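Uncharacterized protein DUF1470 (Jannaschia sp. CCS1, PDB 3H0N) is of unknown function but carries a treble clef zinc finger and possibly acts as a regulator of transcription. Local coordinates at residues A[26-31]-A[168-173]; A[87-92]-A[128-133]; A[94-99]-A[124-129]. All blocks are in the same frame, centred on the assembly; numbering follows the deposited sequence.

In the fold
Contacts 2 and 3 are neighbours, with centres about 7 Å apart. Both join helix 82-95, or the loop that follows it, to helix 121-138, and they share Ile128 and Cys129. Leu92 of contact 2 packs on Thr126 of contact 3, with Leu92 CD2 3.9 Å from Thr126 CG2. Contacts 2 and 3 both also touch the second subunit. Contact 1 lies on the opposite side of the chain's centre, about 26 Å from contact 2 and about 30 Å from contact 3 between centres. It joins a hairpin near the start of the chain to the zinc finger near its end, and so brackets the other two in sequence. Contact 1 holds two of the zinc ligands; contact 3 holds part of a sodium site.

Contact 1 (A[26-31]-A[168-173]); sequences SRRGTP and YCSLAC. With ZN (zinc ion), chain B.
Ser170 OG, which faces Arg28 across the contact, accepts the backbone N-H of Cys173 at 3.1 Å from Cys173 N and nearly straight (165°). This is an N-cap bond at the start of helix 171-180. Replacing Ser170 by an alanine would probably leave Cys173 N without its cap and the first turn, which carries a zinc ligand, less firmly set. The cap lies in a treble clef zinc finger. Cys169 SG and Cys173 SG each bind the zinc ion at 2.3 Å, and Cys148 and Cys153 complete the site. The other partner is the 25-27/30-32 hairpin, closed by a type I' turn from Arg27 to Thr30. Arg28 takes a corner of that turn, with CA 3.8 Å from Cys173 SG. Its CG lies anti to the carbonyl carbon (chi1 -62°), and from there the chain runs extended past Cys173 to the helix start. Ala172 CB sits over one face of the guanidinium, 3.7 Å from Arg28 NH1. Arg27 NH2 lies 3.4 Å above the opposite face, over its centre. A glycerol, probably from the crystallisation liquor, is hydrogen-bonded to both arginines.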
loop_
_atom_site.group_PDB
_atom_site.type_symbol
_atom_site.label_atom_id
_atom_site.label_comp_id
_atom_site.label_asym_id
_atom_site.label_seq_id
_atom_site.Cartn_x
_atom_site.Cartn_y
_atom_site.Cartn_z
ATOM N N SER A 26 -18.661 6.458 -25.231
ATOM C CA SER A 26 -19.575 5.377 -25.617
ATOM C C SER A 26 -19.385 4.216 -24.645
ATOM O O SER A 26 -18.311 4.041 -24.057
ATOM C CB SER A 26 -19.367 4.941 -27.075
ATOM O OG SER A 26 -18.075 4.450 -27.321
ATOM N N ARG A 27 -20.439 3.414 -24.523
ATOM C CA ARG A 27 -20.473 2.291 -23.602
ATOM C C ARG A 27 -21.202 1.123 -24.238
ATOM O O ARG A 27 -22.354 1.235 -24.625
ATOM C CB ARG A 27 -21.148 2.712 -22.306
ATOM C CG ARG A 27 -21.345 1.550 -21.337
ATOM C CD ARG A 27 -22.041 2.021 -20.074
ATOM N NE ARG A 27 -22.306 0.937 -19.112
ATOM C CZ ARG A 27 -23.315 0.081 -19.181
ATOM N NH1 ARG A 27 -24.208 0.105 -20.166
ATOM N NH2 ARG A 27 -23.432 -0.830 -18.214
ATOM N N ARG A 28 -20.494 0.018 -24.451
ATOM C CA ARG A 28 -21.130 -1.213 -24.922
ATOM C C ARG A 28 -21.900 -1.025 -26.214
ATOM O O ARG A 28 -22.942 -1.632 -26.404
ATOM C CB ARG A 28 -21.997 -1.784 -23.794
ATOM C CG ARG A 28 -21.169 -2.159 -22.548
ATOM C CD ARG A 28 -22.035 -2.737 -21.465
ATOM N NE ARG A 28 -21.268 -2.993 -20.267
ATOM C CZ ARG A 28 -21.723 -3.673 -19.216
ATOM N NH1 ARG A 28 -22.949 -4.203 -19.248
ATOM N NH2 ARG A 28 -20.941 -3.840 -18.161
ATOM N N GLY A 29 -21.359 -0.214 -27.113
ATOM C CA GLY A 29 -21.882 -0.034 -28.456
ATOM C C GLY A 29 -22.799 1.155 -28.667
ATOM O O GLY A 29 -23.229 1.397 -29.796
ATOM N N THR A 30 -23.071 1.895 -27.601
ATOM C CA THR A 30 -24.036 3.002 -27.576
ATOM C C THR A 30 -23.369 4.287 -27.059
ATOM O O THR A 30 -22.617 4.241 -26.097
ATOM C CB THR A 30 -25.221 2.610 -26.591
ATOM O OG1 THR A 30 -25.784 1.373 -27.056
ATOM C CG2 THR A 30 -26.332 3.716 -26.556
ATOM N N PRO A 31 -23.638 5.442 -27.683
ATOM C CA PRO A 31 -23.185 6.706 -27.090
ATOM C C PRO A 31 -23.602 6.840 -25.646
ATOM O O PRO A 31 -24.731 6.478 -25.278
ATOM C CB PRO A 31 -23.792 7.788 -27.985
ATOM C CG PRO A 31 -24.170 7.111 -29.208
ATOM C CD PRO A 31 -24.393 5.659 -28.936
ATOM N N TYR A 168 -11.226 -6.247 -23.890
ATOM C CA TYR A 168 -12.570 -5.708 -23.756
ATOM C C TYR A 168 -12.880 -5.408 -22.321
ATOM O O TYR A 168 -12.415 -6.109 -21.404
ATOM C CB TYR A 168 -13.636 -6.657 -24.382
ATOM C CG TYR A 168 -13.346 -6.967 -25.852
ATOM C CD1 TYR A 168 -13.455 -5.984 -26.815
ATOM C CD2 TYR A 168 -12.876 -8.193 -26.272
ATOM C CE1 TYR A 168 -13.136 -6.242 -28.127
ATOM C CE2 TYR A 168 -12.547 -8.442 -27.588
ATOM C CZ TYR A 168 -12.682 -7.471 -28.498
ATOM O OH TYR A 168 -12.360 -7.657 -29.834
ATOM N N CYS A 169 -13.724 -4.408 -22.115
ATOM C CA CYS A 169 -13.990 -3.859 -20.784
ATOM C C CYS A 169 -14.872 -4.739 -19.933
ATOM O O CYS A 169 -14.971 -4.518 -18.731
ATOM C CB CYS A 169 -14.660 -2.487 -20.848
ATOM S SG CYS A 169 -16.377 -2.525 -21.481
ATOM N N SER A 170 -15.543 -5.711 -20.553
ATOM C CA SER A 170 -16.643 -6.411 -19.933
ATOM C C SER A 170 -16.992 -7.655 -20.664
ATOM O O SER A 170 -16.701 -7.811 -21.842
ATOM C CB SER A 170 -17.880 -5.547 -19.906
ATOM O OG SER A 170 -18.326 -5.192 -21.176
ATOM N N LEU A 171 -17.683 -8.536 -19.955
ATOM C CA LEU A 171 -18.241 -9.709 -20.602
ATOM C C LEU A 171 -19.243 -9.292 -21.672
ATOM O O LEU A 171 -19.349 -9.900 -22.732
ATOM C CB LEU A 171 -18.858 -10.628 -19.538
ATOM C CG LEU A 171 -19.493 -11.902 -20.039
ATOM C CD1 LEU A 171 -18.528 -12.750 -20.817
ATOM C CD2 LEU A 171 -20.092 -12.669 -18.811
ATOM N N ALA A 172 -19.954 -8.185 -21.453
ATOM C CA ALA A 172 -20.903 -7.693 -22.400
ATOM C C ALA A 172 -20.245 -7.431 -23.755
ATOM O O ALA A 172 -20.681 -7.898 -24.796
ATOM C CB ALA A 172 -21.606 -6.425 -21.843
ATOM N N CYS A 173 -19.126 -6.699 -23.753
ATOM C CA CYS A 173 -18.430 -6.406 -24.986
ATOM C C CYS A 173 -17.747 -7.636 -25.560
ATOM O O CYS A 173 -17.740 -7.830 -26.763
ATOM C CB CYS A 173 -17.435 -5.253 -24.772
ATOM S SG CYS A 173 -18.241 -3.637 -24.494
HETATM ZN ZN ZN B . -16.576 -2.221 -23.786
#

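Contact 2 (A[87-92]-A[128-133]); sequences TALNHL and ICAEGL
Leu89 is the main bump from segment 87-92, and it fits the surface made by Ala130 and Leu133 on segment 128-133. Its CD2 touches both of these residues, while CD1 meets Leu133. CD2 reaches in beside the backbone of Ala130, 3.9 Å from Ala130 CA. CD1 lies against the root of Leu133, about a turn further along the helix, 4.0 Å from Leu133 CB. The Leu89 CG sits anti to the carbonyl carbon (chi1 -66°), which turns the fork toward the facing helix. Leu133 crosses Leu89 at about a right angle, so the two chains lie across each other and do not run side by side. Leu133 CD1 also comes 4.1 Å from Leu89 CD2.

Ala130 is the small bump of the opposite helix. Its CB enters the hollow between Leu89 and Leu92, about one helical turn apart. It is 4.1 Å from Leu89 CD2 and 4.0 Å from Leu92 CB. The CA atoms of Leu89 and Ala130, the closest such pair, are 5.6 Å apart. The segment axes approach to 9.2 Å.

No hydrogen bond crosses the interface. Leu133 also packs on helices 10-22 and 58-78, and Leu92 packs on Leu69 of the latter. Leu89 touches Leu102 of the second subunit, and Asn90 OD1 is hydrogen-bonded to the backbone N of that same Leu102.

The segments run at 140° between their N-to-C directions, closer to antiparallel than to parallel. Buried leucines set against an alanine join two helices of the helical core here, in the part of the chain matched to the putative stress-induced transcription regulator family, probably part of the ABATE domain, the new fold described for this protein.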
loop_
_atom_site.group_PDB
_atom_site.type_symbol
_atom_site.label_atom_id
_atom_site.label_comp_id
_atom_site.label_asym_id
_atom_site.label_seq_id
_atom_site.Cartn_x
_atom_site.Cartn_y
_atom_site.Cartn_z
ATOM N N THR A 87 2.271 13.013 -12.372
ATOM C CA THR A 87 2.208 14.425 -11.980
ATOM C C THR A 87 0.841 14.749 -11.428
ATOM O O THR A 87 0.703 15.366 -10.364
ATOM C CB THR A 87 2.560 15.319 -13.179
ATOM O OG1 THR A 87 3.911 15.004 -13.545
ATOM C CG2 THR A 87 2.386 16.830 -12.841
ATOM N N ALA A 88 -0.183 14.271 -12.119
ATOM C CA ALA A 88 -1.563 14.541 -11.689
ATOM C C ALA A 88 -1.899 13.820 -10.391
ATOM O O ALA A 88 -2.465 14.410 -9.464
ATOM C CB ALA A 88 -2.526 14.131 -12.763
ATOM N N LEU A 89 -1.510 12.556 -10.268
ATOM C CA LEU A 89 -1.816 11.818 -9.042
ATOM C C LEU A 89 -1.070 12.390 -7.829
ATOM O O LEU A 89 -1.634 12.514 -6.742
ATOM C CB LEU A 89 -1.487 10.337 -9.231
ATOM C CG LEU A 89 -2.345 9.588 -10.263
ATOM C CD1 LEU A 89 -1.746 8.236 -10.602
ATOM C CD2 LEU A 89 -3.802 9.424 -9.785
ATOM N N ASN A 90 0.178 12.804 -8.027
ATOM C CA ASN A 90 0.964 13.410 -6.937
ATOM C C ASN A 90 0.322 14.675 -6.433
ATOM O O ASN A 90 0.313 14.935 -5.238
ATOM C CB ASN A 90 2.402 13.680 -7.364
ATOM C CG ASN A 90 3.238 12.444 -7.429
ATOM O OD1 ASN A 90 2.868 11.404 -6.870
ATOM N ND2 ASN A 90 4.430 12.564 -8.021
ATOM N N HIS A 91 -0.237 15.448 -7.332
ATOM C CA HIS A 91 -0.879 16.675 -6.932
ATOM C C HIS A 91 -2.151 16.409 -6.137
ATOM O O HIS A 91 -2.429 17.115 -5.170
ATOM C CB HIS A 91 -1.199 17.519 -8.144
ATOM C CG HIS A 91 -1.953 18.766 -7.817
ATOM N ND1 HIS A 91 -3.279 18.930 -8.144
ATOM C CD2 HIS A 91 -1.574 19.898 -7.184
ATOM C CE1 HIS A 91 -3.680 20.126 -7.742
ATOM N NE2 HIS A 91 -2.666 20.730 -7.158
ATOM N N LEU A 92 -2.906 15.385 -6.526
ATOM C CA LEU A 92 -4.099 14.996 -5.749
ATOM C C LEU A 92 -3.753 14.513 -4.340
ATOM O O LEU A 92 -4.465 14.834 -3.383
ATOM C CB LEU A 92 -4.928 13.949 -6.488
ATOM C CG LEU A 92 -5.505 14.404 -7.816
ATOM C CD1 LEU A 92 -6.120 13.193 -8.450
ATOM C CD2 LEU A 92 -6.507 15.547 -7.583
ATOM N N ILE A 128 -8.243 8.211 -1.825
ATOM C CA ILE A 128 -8.324 6.761 -1.959
ATOM C C ILE A 128 -8.072 6.357 -3.403
ATOM O O ILE A 128 -7.297 5.426 -3.701
ATOM C CB ILE A 128 -9.686 6.246 -1.498
ATOM C CG1 ILE A 128 -9.819 6.400 0.042
ATOM C CG2 ILE A 128 -9.879 4.754 -1.822
ATOM C CD1 ILE A 128 -11.239 6.165 0.565
ATOM N N CYS A 129 -8.751 7.039 -4.299
ATOM C CA CYS A 129 -8.628 6.713 -5.724
ATOM C C CYS A 129 -7.235 7.001 -6.238
ATOM O O CYS A 129 -6.649 6.180 -6.953
ATOM C CB CYS A 129 -9.667 7.466 -6.545
ATOM S SG CYS A 129 -11.364 6.858 -6.297
ATOM N N ALA A 130 -6.684 8.148 -5.852
ATOM C CA ALA A 130 -5.345 8.512 -6.311
ATOM C C ALA A 130 -4.289 7.530 -5.843
ATOM O O ALA A 130 -3.423 7.121 -6.587
ATOM C CB ALA A 130 -4.937 9.974 -5.896
ATOM N N GLU A 131 -4.355 7.170 -4.554
ATOM C CA GLU A 131 -3.389 6.181 -4.025
ATOM C C GLU A 131 -3.547 4.835 -4.745
ATOM O O GLU A 131 -2.584 4.141 -5.041
ATOM C CB GLU A 131 -3.470 6.010 -2.502
ATOM C CG GLU A 131 -2.390 5.072 -1.918
ATOM C CD GLU A 131 -2.672 3.573 -2.053
ATOM O OE1 GLU A 131 -3.856 3.169 -2.195
ATOM O OE2 GLU A 131 -1.678 2.787 -1.999
ATOM N N GLY A 132 -4.790 4.457 -5.030
ATOM C CA GLY A 132 -5.027 3.149 -5.669
ATOM C C GLY A 132 -4.403 3.080 -7.053
ATOM O O GLY A 132 -3.737 2.096 -7.433
ATOM N N LEU A 133 -4.584 4.147 -7.819
ATOM C CA LEU A 133 -3.938 4.208 -9.137
ATOM C C LEU A 133 -2.432 4.301 -9.019
ATOM O O LEU A 133 -1.689 3.623 -9.736
ATOM C CB LEU A 133 -4.477 5.347 -9.988
ATOM C CG LEU A 133 -5.931 5.224 -10.348
ATOM C CD1 LEU A 133 -6.346 6.470 -11.138
ATOM C CD2 LEU A 133 -6.276 3.955 -11.093
#

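Contact 3 (A[94-99]-A[124-129]); sequences RKHPAT and MWTAIC. With NA (sodium ion), chain E; ACT (acetate ion), chain J.
The sodium-binding end of helix 82-95 packs against helix 121-138 through His96, which lays its ring over Thr126. Thr126 CB stands over one face of the imidazole, 4.1 Å from the His96 ring centroid and 24° off the normal, a CH-pi contact. Thr126 CG2 comes closer to the rim, 3.3 Å from His96 CD2. The threonine is turned with OG1 beside its own backbone N (chi1 -59°). This sends CG2 to the ring, while OG1 is hydrogen-bonded to Val122 O in the same helix. Lys95 CG lies over the opposite face, toward the rim, so carbon atoms flank the ring on both faces.

His96 is where the chain leaves the helix. Backbone carbonyls at this end bind the sodium ion: His96 O at 2.3 Å and Arg94 O at 2.6 Å, with Leu93 O and three waters. Beyond the helix end the loop leans on Ala127. Pro97 O is 3.4 Å from Ala127 CB, and Ala98 CB lies 4.2 Å from that same methyl.

One of the sodium waters takes the N-H of Ala98 and donates to an acetate, probably from the crystallisation liquor. Thr99 OG1 donates to the same acetate oxygen, ACT O, at 2.6 Å. Ala98 packs on Pro100, and Thr99 on Leu93, of the second subunit.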
loop_
_atom_site.group_PDB
_atom_site.type_symbol
_atom_site.label_atom_id
_atom_site.label_comp_id
_atom_site.label_asym_id
_atom_site.label_seq_id
_atom_site.Cartn_x
_atom_site.Cartn_y
_atom_site.Cartn_z
ATOM N N ARG A 94 -1.112 15.413 -2.613
ATOM C CA ARG A 94 -0.735 16.608 -1.855
ATOM C C ARG A 94 -1.977 17.442 -1.453
ATOM O O ARG A 94 -2.154 17.830 -0.288
ATOM C CB ARG A 94 0.214 17.472 -2.661
ATOM C CG ARG A 94 1.613 16.929 -2.645
ATOM C CD ARG A 94 2.559 18.028 -3.092
ATOM N NE ARG A 94 2.369 18.273 -4.509
ATOM C CZ ARG A 94 2.958 17.569 -5.480
ATOM N NH1 ARG A 94 3.810 16.601 -5.201
ATOM N NH2 ARG A 94 2.723 17.870 -6.733
ATOM N N LYS A 95 -2.873 17.644 -2.402
ATOM C CA LYS A 95 -4.038 18.522 -2.180
ATOM C C LYS A 95 -5.008 18.004 -1.135
ATOM O O LYS A 95 -5.588 18.788 -0.391
ATOM C CB LYS A 95 -4.741 18.750 -3.495
ATOM C CG LYS A 95 -5.974 19.603 -3.432
ATOM C CD LYS A 95 -6.483 19.870 -4.843
ATOM C CE LYS A 95 -7.639 20.830 -4.824
ATOM N NZ LYS A 95 -8.038 21.223 -6.220
ATOM N N HIS A 96 -5.176 16.686 -1.077
ATOM C CA HIS A 96 -6.199 16.036 -0.271
ATOM C C HIS A 96 -5.571 15.208 0.857
ATOM O O HIS A 96 -4.420 14.861 0.756
ATOM C CB HIS A 96 -7.091 15.202 -1.166
ATOM C CG HIS A 96 -7.820 16.022 -2.164
ATOM N ND1 HIS A 96 -8.794 16.915 -1.787
ATOM C CD2 HIS A 96 -7.661 16.161 -3.498
ATOM C CE1 HIS A 96 -9.253 17.538 -2.862
ATOM N NE2 HIS A 96 -8.589 17.093 -3.912
ATOM N N PRO A 97 -6.338 14.912 1.922
ATOM C CA PRO A 97 -5.776 14.201 3.073
ATOM C C PRO A 97 -5.492 12.739 2.768
ATOM O O PRO A 97 -6.402 11.921 2.708
ATOM C CB PRO A 97 -6.857 14.382 4.173
ATOM C CG PRO A 97 -7.745 15.499 3.689
ATOM C CD PRO A 97 -7.679 15.473 2.210
ATOM N N ALA A 98 -4.194 12.416 2.664
ATOM C CA ALA A 98 -3.770 11.090 2.276
ATOM C C ALA A 98 -2.935 10.363 3.346
ATOM O O ALA A 98 -2.432 9.275 3.076
ATOM C CB ALA A 98 -3.040 11.142 0.953
ATOM N N THR A 99 -2.882 10.928 4.562
ATOM C CA THR A 99 -2.217 10.260 5.659
ATOM C C THR A 99 -3.001 8.978 5.958
ATOM O O THR A 99 -4.199 9.024 6.244
ATOM C CB THR A 99 -2.232 11.122 6.930
ATOM O OG1 THR A 99 -1.535 12.358 6.689
ATOM C CG2 THR A 99 -1.611 10.380 8.150
HETATM N N MSE A 124 -11.729 12.615 0.680
HETATM C CA MSE A 124 -11.403 11.240 1.065
HETATM C C MSE A 124 -11.328 10.327 -0.158
HETATM O O MSE A 124 -10.361 9.575 -0.332
HETATM C CB MSE A 124 -12.424 10.658 2.066
HETATM C CG MSE A 124 -12.447 9.132 2.153
HETATM SE SE MSE A 124 -13.996 8.600 3.239
HETATM C CE MSE A 124 -13.993 6.697 3.005
ATOM N N TRP A 125 -12.377 10.367 -0.976
ATOM C CA TRP A 125 -12.435 9.487 -2.158
ATOM C C TRP A 125 -11.401 9.878 -3.199
ATOM O O TRP A 125 -10.856 8.994 -3.848
ATOM C CB TRP A 125 -13.869 9.383 -2.694
ATOM C CG TRP A 125 -14.666 8.455 -1.830
ATOM C CD1 TRP A 125 -15.559 8.788 -0.886
ATOM C CD2 TRP A 125 -14.485 7.041 -1.758
ATOM N NE1 TRP A 125 -16.007 7.640 -0.233
ATOM C CE2 TRP A 125 -15.346 6.559 -0.751
ATOM C CE3 TRP A 125 -13.690 6.136 -2.460
ATOM C CZ2 TRP A 125 -15.418 5.196 -0.415
ATOM C CZ3 TRP A 125 -13.768 4.794 -2.117
ATOM C CH2 TRP A 125 -14.609 4.343 -1.121
ATOM N N THR A 126 -11.051 11.154 -3.290
ATOM C CA THR A 126 -9.962 11.587 -4.141
ATOM C C THR A 126 -8.661 10.954 -3.699
ATOM O O THR A 126 -7.915 10.411 -4.529
ATOM C CB THR A 126 -9.845 13.115 -4.175
ATOM O OG1 THR A 126 -11.076 13.660 -4.664
ATOM C CG2 THR A 126 -8.714 13.533 -5.110
ATOM N N ALA A 127 -8.357 10.981 -2.405
ATOM C CA ALA A 127 -7.140 10.364 -1.897
ATOM C C ALA A 127 -7.118 8.870 -2.084
ATOM O O ALA A 127 -6.066 8.296 -2.433
ATOM C CB ALA A 127 -6.976 10.717 -0.384
ATOM N N ILE A 128 -8.243 8.211 -1.825
ATOM C CA ILE A 128 -8.324 6.761 -1.959
ATOM C C ILE A 128 -8.072 6.357 -3.403
ATOM O O ILE A 128 -7.297 5.426 -3.701
ATOM C CB ILE A 128 -9.686 6.246 -1.498
ATOM C CG1 ILE A 128 -9.819 6.400 0.042
ATOM C CG2 ILE A 128 -9.879 4.754 -1.822
ATOM C CD1 ILE A 128 -11.239 6.165 0.565
ATOM N N CYS A 129 -8.751 7.039 -4.299
ATOM C CA CYS A 129 -8.628 6.713 -5.724
ATOM C C CYS A 129 -7.235 7.001 -6.238
ATOM O O CYS A 129 -6.649 6.180 -6.953
ATOM C CB CYS A 129 -9.667 7.466 -6.545
ATOM S SG CYS A 129 -11.364 6.858 -6.297
HETATM NA NA NA E . -2.280 15.692 1.211
HETATM C C ACT J . -3.662 15.028 5.992
HETATM O O ACT J . -3.047 14.089 5.446
HETATM O OXT ACT J . -3.869 16.055 5.274
HETATM C CH3 ACT J . -4.109 14.926 7.421
HETATM O O HOH W 1 -1.840 14.121 2.861
HETATM O O HOH W 2 0.085 16.460 1.701
HETATM O O HOH W 3 -3.173 17.120 2.856
#